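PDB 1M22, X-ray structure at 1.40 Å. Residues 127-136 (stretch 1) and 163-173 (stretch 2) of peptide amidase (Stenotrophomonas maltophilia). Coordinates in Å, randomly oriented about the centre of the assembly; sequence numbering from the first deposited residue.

Stretch 1 (127-136) KTNLSEWANF
Stretch 2 (163-173) CGSSSGSAVAV

Stretch 1 leaves a strand at Lys127 and Thr128 (phi/psi -106/149), runs extended through Asn129 (-67/158, chi1 t), Leu130 (-153/161) and Ser131 (-59/132, chi1 m), and then turns through Trp133, Ala134 and Asn135, all with positive phi near 60° and psi near 30°. Stretch 2 is a glycine- and serine-rich loop that becomes a helix at Ser167 and continues beyond Val173. The two run in opposite senses where they touch: CA of Asn129 lies 4.7 Å from CA of Gly168, CA of Leu130 5.2 Å from CA of Ser167, and CA of Ser131 4.9 Å from CA of Ser165. The contact buries 370 Å² in all.

Stretch 2 opens with Cys163 (65/-161, chi1 t), whose CA-to-CB bond points away from stretch 1. Ser167 OG donates to Cys163 O at 2.6 Å and ties the loop to the first turn of the helix. Gly164 is almost fully extended (-174/-172). A CB here would point toward stretch 1 and lie 2.5 Å from Ser131 OG, a clash; without one, Gly164 CA sits 4.0 Å from Ser131 OG.

A cis peptide bond joins Gly164 to Ser165, the residue most covered by stretch 1. Ser165 (-87/-5, chi1 p) points toward its neighbour, with its CB 3.8 Å from Ser131 CB and 4.1 Å from Asn135 CB, while its OG lies 3.5 Å from Ala134 CA. A compact side chain suits this pocket, and water 2 lies 2.7 Å from Ser165 OG; that water donates to Ala134 O, also at 2.7 Å, bridging the turn to the loop. The carbonyl works too: Ser131 N donates weakly to Ser165 O at 3.4 Å, and Leu130 CB (chi1 p, chi2 t) is pressed tightly against it, 3.0 Å from Ser165 O.

Ser166 (-93/52, chi1 m) holds the N-cap position, but its side chain makes no capping bond and CA-to-CB points away; Ser166 O accepts from Ala170 N at 3.2 Å. Ser167 (-59/-57, chi1 m) begins the helix, pointing toward stretch 1 with OG 3.9 Å from Ser131 OG.

At Gly168 (-62/-37) the backbones meet directly. The amides of a helix's first turn lack acceptors within the helix, and Gly168 N finds one in stretch 1, donating to Asn129 O at 2.9 Å. A CB would lie 2.7 Å from Asn129 N and 2.8 Å from Thr128 CB, clashing with both; Thr128 CB comes to 3.5 Å from Gly168 C.

Ser169 (-65/-42, chi1 m) places OG 2.8 Å from OG1 of Thr128 (chi1 p), close enough for hydroxyls to hydrogen-bond, though the proton's assignment is unsettled. Water 1 accepts from Ser169 N at 3.0 Å and donates to Asn129 O at 2.8 Å, so this carbonyl serves both amide and water.

Thereafter the helix departs. Ala170, Val171 (t) and Val173 (t) make no contact, while Ala172 CB keeps a light apolar touch, 4.4 Å from Thr128 CG2.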

ATOM      1  N   LYS A 127      -0.550  13.929   4.422  1.00  7.20           N
ATOM      2  CA  LYS A 127      -1.413  12.820   4.030  1.00  6.89           C
ATOM      3  C   LYS A 127      -1.565  12.753   2.516  1.00  7.19           C
ATOM      4  O   LYS A 127      -1.550  13.781   1.838  1.00  8.16           O
ATOM      5  CB  LYS A 127      -2.799  12.991   4.661  1.00  8.30           C
ATOM      6  CG  LYS A 127      -2.790  13.341   6.147  1.00  9.87           C
ATOM      7  CD  LYS A 127      -2.167  12.243   7.000  1.00 12.57           C
ATOM      8  CE  LYS A 127      -3.028  10.990   7.026  1.00 14.81           C
ATOM      9  NZ  LYS A 127      -4.365  11.221   7.656  1.00 12.75           N
ATOM     10  N   THR A 128      -1.719  11.544   1.984  1.00  5.76           N
ATOM     11  CA  THR A 128      -1.876  11.365   0.548  1.00  5.88           C
ATOM     12  C   THR A 128      -3.299  11.028   0.126  1.00  6.68           C
ATOM     13  O   THR A 128      -4.063  10.394   0.864  1.00  6.81           O
ATOM     14  CB  THR A 128      -0.935  10.271   0.013  1.00  5.10           C
ATOM     15  OG1 THR A 128      -1.076   9.086   0.808  1.00  7.72           O
ATOM     16  CG2 THR A 128       0.507  10.753   0.049  1.00  7.96           C
ATOM     17  N   ASN A 129      -3.646  11.465  -1.076  1.00  6.29           N
ATOM     18  CA  ASN A 129      -4.967  11.225  -1.625  1.00  6.62           C
ATOM     19  C   ASN A 129      -5.179   9.741  -1.891  1.00  6.47           C
ATOM     20  O   ASN A 129      -4.226   8.972  -2.042  1.00  6.73           O
ATOM     21  CB  ASN A 129      -5.148  12.037  -2.914  1.00  6.68           C
ATOM     22  CG  ASN A 129      -6.588  12.086  -3.380  1.00  6.54           C
ATOM     23  OD1 ASN A 129      -7.510  12.157  -2.571  1.00  7.29           O
ATOM     24  ND2 ASN A 129      -6.785  12.078  -4.694  1.00  8.92           N
ATOM     25  N   LEU A 130      -6.444   9.348  -1.951  1.00  6.77           N
ATOM     26  CA  LEU A 130      -6.816   7.964  -2.185  1.00  6.65           C
ATOM     27  C   LEU A 130      -8.177   7.935  -2.856  1.00  6.49           C
ATOM     28  O   LEU A 130      -8.915   8.924  -2.819  1.00  7.79           O
ATOM     29  CB  LEU A 130      -6.931   7.214  -0.850  1.00  6.33           C
ATOM     30  CG  LEU A 130      -8.042   7.703   0.096  1.00  7.20           C
ATOM     31  CD1 LEU A 130      -8.374   6.620   1.111  1.00  8.41           C
ATOM     32  CD2 LEU A 130      -7.615   8.988   0.799  1.00 10.16           C
ATOM     33  N   SER A 131      -8.503   6.812  -3.482  1.00  6.49           N
ATOM     34  CA  SER A 131      -9.831   6.657  -4.066  1.00  5.47           C
ATOM     35  C   SER A 131     -10.728   6.838  -2.841  1.00  5.77           C
ATOM     36  O   SER A 131     -10.477   6.230  -1.798  1.00  6.79           O
ATOM     37  CB  SER A 131      -9.994   5.250  -4.635  1.00  6.01           C
ATOM     38  OG  SER A 131      -9.000   4.996  -5.614  1.00  7.04           O
ATOM     39  N   GLU A 132     -11.764   7.668  -2.949  1.00  6.61           N
ATOM     40  CA  GLU A 132     -12.625   7.931  -1.797  1.00  7.17           C
ATOM     41  C   GLU A 132     -13.095   6.668  -1.082  1.00  5.99           C
ATOM     42  O   GLU A 132     -13.539   5.709  -1.714  1.00  7.00           O
ATOM     43  CB  GLU A 132     -13.835   8.774  -2.203  1.00  8.04           C
ATOM     44  CG  GLU A 132     -14.289   9.710  -1.096  1.00  7.93           C
ATOM     45  CD  GLU A 132     -15.552  10.464  -1.447  1.00  9.22           C
ATOM     46  OE1 GLU A 132     -16.642   9.867  -1.351  1.00  9.13           O
ATOM     47  OE2 GLU A 132     -15.448  11.652  -1.823  1.00 10.01           O
ATOM     48  N   TRP A 133     -12.997   6.688   0.247  1.00  6.85           N
ATOM     49  CA  TRP A 133     -13.384   5.557   1.090  1.00  7.11           C
ATOM     50  C   TRP A 133     -12.652   4.280   0.683  1.00  6.74           C
ATOM     51  O   TRP A 133     -13.188   3.175   0.777  1.00  7.26           O
ATOM     52  CB  TRP A 133     -14.908   5.352   1.055  1.00  8.59           C
ATOM     53  CG  TRP A 133     -15.648   6.513   1.653  1.00  7.27           C
ATOM     54  CD1 TRP A 133     -16.359   7.468   0.983  1.00  8.60           C
ATOM     55  CD2 TRP A 133     -15.647   6.910   3.033  1.00  7.76           C
ATOM     56  NE1 TRP A 133     -16.792   8.438   1.858  1.00  8.62           N
ATOM     57  CE2 TRP A 133     -16.369   8.120   3.121  1.00  8.33           C
ATOM     58  CE3 TRP A 133     -15.101   6.359   4.202  1.00  9.05           C
ATOM     59  CZ2 TRP A 133     -16.558   8.794   4.336  1.00  9.03           C
ATOM     60  CZ3 TRP A 133     -15.290   7.030   5.410  1.00  9.81           C
ATOM     61  CH2 TRP A 133     -16.012   8.235   5.465  1.00  8.06           C
ATOM     62  N   ALA A 134     -11.408   4.457   0.242  1.00  6.28           N
ATOM     63  CA  ALA A 134     -10.549   3.357  -0.189  1.00  6.91           C
ATOM     64  C   ALA A 134     -11.214   2.516  -1.271  1.00  6.22           C
ATOM     65  O   ALA A 134     -11.061   1.295  -1.328  1.00  7.62           O
ATOM     66  CB  ALA A 134     -10.162   2.489   1.008  1.00  7.87           C
ATOM     67  N   ASN A 135     -11.948   3.203  -2.139  1.00  7.54           N
ATOM     68  CA  ASN A 135     -12.669   2.603  -3.254  1.00  8.16           C
ATOM     69  C   ASN A 135     -13.796   1.652  -2.867  1.00  7.57           C
ATOM     70  O   ASN A 135     -14.110   0.721  -3.608  1.00 11.57           O
ATOM     71  CB  ASN A 135     -11.703   1.907  -4.222  1.00  9.15           C
ATOM     72  CG  ASN A 135     -12.334   1.654  -5.579  1.00 12.16           C
ATOM     73  OD1 ASN A 135     -13.133   2.460  -6.057  1.00 16.96           O
ATOM     74  ND2 ASN A 135     -11.977   0.541  -6.210  1.00 12.34           N
ATOM     75  N   PHE A 136     -14.406   1.878  -1.710  1.00  8.04           N
ATOM     76  CA  PHE A 136     -15.533   1.041  -1.323  1.00  9.17           C
ATOM     77  C   PHE A 136     -16.768   1.925  -1.186  1.00  8.76           C
ATOM     78  O   PHE A 136     -17.496   1.844  -0.198  1.00 11.88           O
ATOM     79  CB  PHE A 136     -15.271   0.301  -0.009  1.00  9.25           C
ATOM     80  CG  PHE A 136     -16.082  -0.956   0.131  1.00  9.33           C
ATOM     81  CD1 PHE A 136     -15.766  -2.080  -0.622  1.00  9.74           C
ATOM     82  CD2 PHE A 136     -17.187  -1.002   0.973  1.00 10.47           C
ATOM     83  CE1 PHE A 136     -16.539  -3.236  -0.544  1.00 10.84           C
ATOM     84  CE2 PHE A 136     -17.970  -2.156   1.061  1.00 11.17           C
ATOM     85  CZ  PHE A 136     -17.643  -3.275   0.299  1.00 11.41           C
ATOM     86  N   CYS A 163      -4.027   4.265 -10.457  1.00  6.58           N
ATOM     87  CA  CYS A 163      -4.677   3.103  -9.845  1.00  7.01           C
ATOM     88  C   CYS A 163      -5.033   3.488  -8.396  1.00  6.95           C
ATOM     89  O   CYS A 163      -5.082   4.676  -8.078  1.00  8.12           O
ATOM     90  CB  CYS A 163      -3.775   1.863  -9.888  1.00  9.15           C
ATOM     91  SG  CYS A 163      -4.647   0.290  -9.592  1.00 14.20           S
ATOM     92  N   GLY A 164      -5.274   2.512  -7.520  1.00  7.04           N
ATOM     93  CA  GLY A 164      -5.662   2.822  -6.145  1.00  7.75           C
ATOM     94  C   GLY A 164      -5.739   1.563  -5.296  1.00  7.26           C
ATOM     95  O   GLY A 164      -5.522   0.495  -5.846  1.00  7.13           O
ATOM     96  N   SER A 165      -6.229   1.625  -4.055  1.00 15.41           N
ATOM     97  CA  SER A 165      -6.817   2.793  -3.500  1.00 10.94           C
ATOM     98  C   SER A 165      -5.710   3.719  -2.857  1.00  7.87           C
ATOM     99  O   SER A 165      -5.981   4.813  -2.387  1.00  6.61           O
ATOM    100  CB  SER A 165      -7.982   2.719  -2.609  1.00 18.17           C
ATOM    101  OG  SER A 165      -7.657   1.946  -1.466  1.00  8.29           O
ATOM    102  N   SER A 166      -4.466   3.259  -2.828  1.00  6.40           N
ATOM    103  CA  SER A 166      -3.342   4.023  -2.251  1.00  5.48           C
ATOM    104  C   SER A 166      -2.646   4.824  -3.350  1.00  5.98           C
ATOM    105  O   SER A 166      -1.419   4.777  -3.502  1.00  8.08           O
ATOM    106  CB  SER A 166      -2.322   3.068  -1.619  1.00  5.40           C
ATOM    107  OG  SER A 166      -2.905   2.241  -0.622  1.00  5.56           O
ATOM    108  N   SER A 167      -3.442   5.582  -4.091  1.00  6.21           N
ATOM    109  CA  SER A 167      -2.965   6.356  -5.225  1.00  6.34           C
ATOM    110  C   SER A 167      -1.876   7.374  -4.914  1.00  5.33           C
ATOM    111  O   SER A 167      -0.796   7.333  -5.505  1.00  6.37           O
ATOM    112  CB  SER A 167      -4.153   7.059  -5.878  1.00  7.46           C
ATOM    113  OG  SER A 167      -5.279   6.194  -5.946  1.00  7.99           O
ATOM    114  N   GLY A 168      -2.165   8.284  -3.991  1.00  5.57           N
ATOM    115  CA  GLY A 168      -1.213   9.316  -3.637  1.00  7.03           C
ATOM    116  C   GLY A 168       0.077   8.795  -3.046  1.00  6.40           C
ATOM    117  O   GLY A 168       1.146   9.350  -3.298  1.00  7.09           O
ATOM    118  N   SER A 169      -0.003   7.736  -2.253  1.00  6.59           N
ATOM    119  CA  SER A 169       1.209   7.198  -1.658  1.00  5.28           C
ATOM    120  C   SER A 169       2.149   6.635  -2.716  1.00  6.26           C
ATOM    121  O   SER A 169       3.355   6.862  -2.655  1.00  7.32           O
ATOM    122  CB  SER A 169       0.872   6.131  -0.617  1.00  6.69           C
ATOM    123  OG  SER A 169       0.385   6.735   0.572  1.00  9.16           O
ATOM    124  N   ALA A 170       1.603   5.915  -3.692  1.00  5.40           N
ATOM    125  CA  ALA A 170       2.426   5.344  -4.752  1.00  5.77           C
ATOM    126  C   ALA A 170       3.025   6.450  -5.620  1.00  6.17           C
ATOM    127  O   ALA A 170       4.221   6.443  -5.914  1.00  5.69           O
ATOM    128  CB  ALA A 170       1.597   4.396  -5.610  1.00  6.02           C
ATOM    129  N   VAL A 171       2.191   7.405  -6.018  1.00  5.95           N
ATOM    130  CA  VAL A 171       2.649   8.508  -6.850  1.00  5.80           C
ATOM    131  C   VAL A 171       3.700   9.348  -6.131  1.00  5.76           C
ATOM    132  O   VAL A 171       4.720   9.708  -6.720  1.00  6.40           O
ATOM    133  CB  VAL A 171       1.469   9.410  -7.265  1.00  5.89           C
ATOM    134  CG1 VAL A 171       1.985  10.683  -7.926  1.00  7.68           C
ATOM    135  CG2 VAL A 171       0.560   8.656  -8.223  1.00  6.28           C
ATOM    136  N   ALA A 172       3.467   9.649  -4.857  1.00  6.03           N
ATOM    137  CA  ALA A 172       4.419  10.453  -4.096  1.00  5.75           C
ATOM    138  C   ALA A 172       5.797   9.798  -4.035  1.00  6.27           C
ATOM    139  O   ALA A 172       6.820  10.462  -4.201  1.00  6.62           O
ATOM    140  CB  ALA A 172       3.892  10.693  -2.693  1.00  6.94           C
ATOM    141  N   VAL A 173       5.831   8.494  -3.795  1.00  6.61           N
ATOM    142  CA  VAL A 173       7.105   7.798  -3.729  1.00  7.52           C
ATOM    143  C   VAL A 173       7.779   7.765  -5.103  1.00  6.48           C
ATOM    144  O   VAL A 173       8.987   7.979  -5.219  1.00  6.54           O
ATOM    145  CB  VAL A 173       6.913   6.361  -3.189  1.00  9.64           C
ATOM    146  CG1 VAL A 173       8.201   5.567  -3.326  1.00 11.81           C
ATOM    147  CG2 VAL A 173       6.487   6.422  -1.726  1.00 10.52           C
TER
HETATM  148  O   HOH W   1      -2.535   7.069  -0.893  1.00  7.91           O
HETATM  149  O   HOH W   2      -8.947  -0.267  -0.681  1.00 18.37           O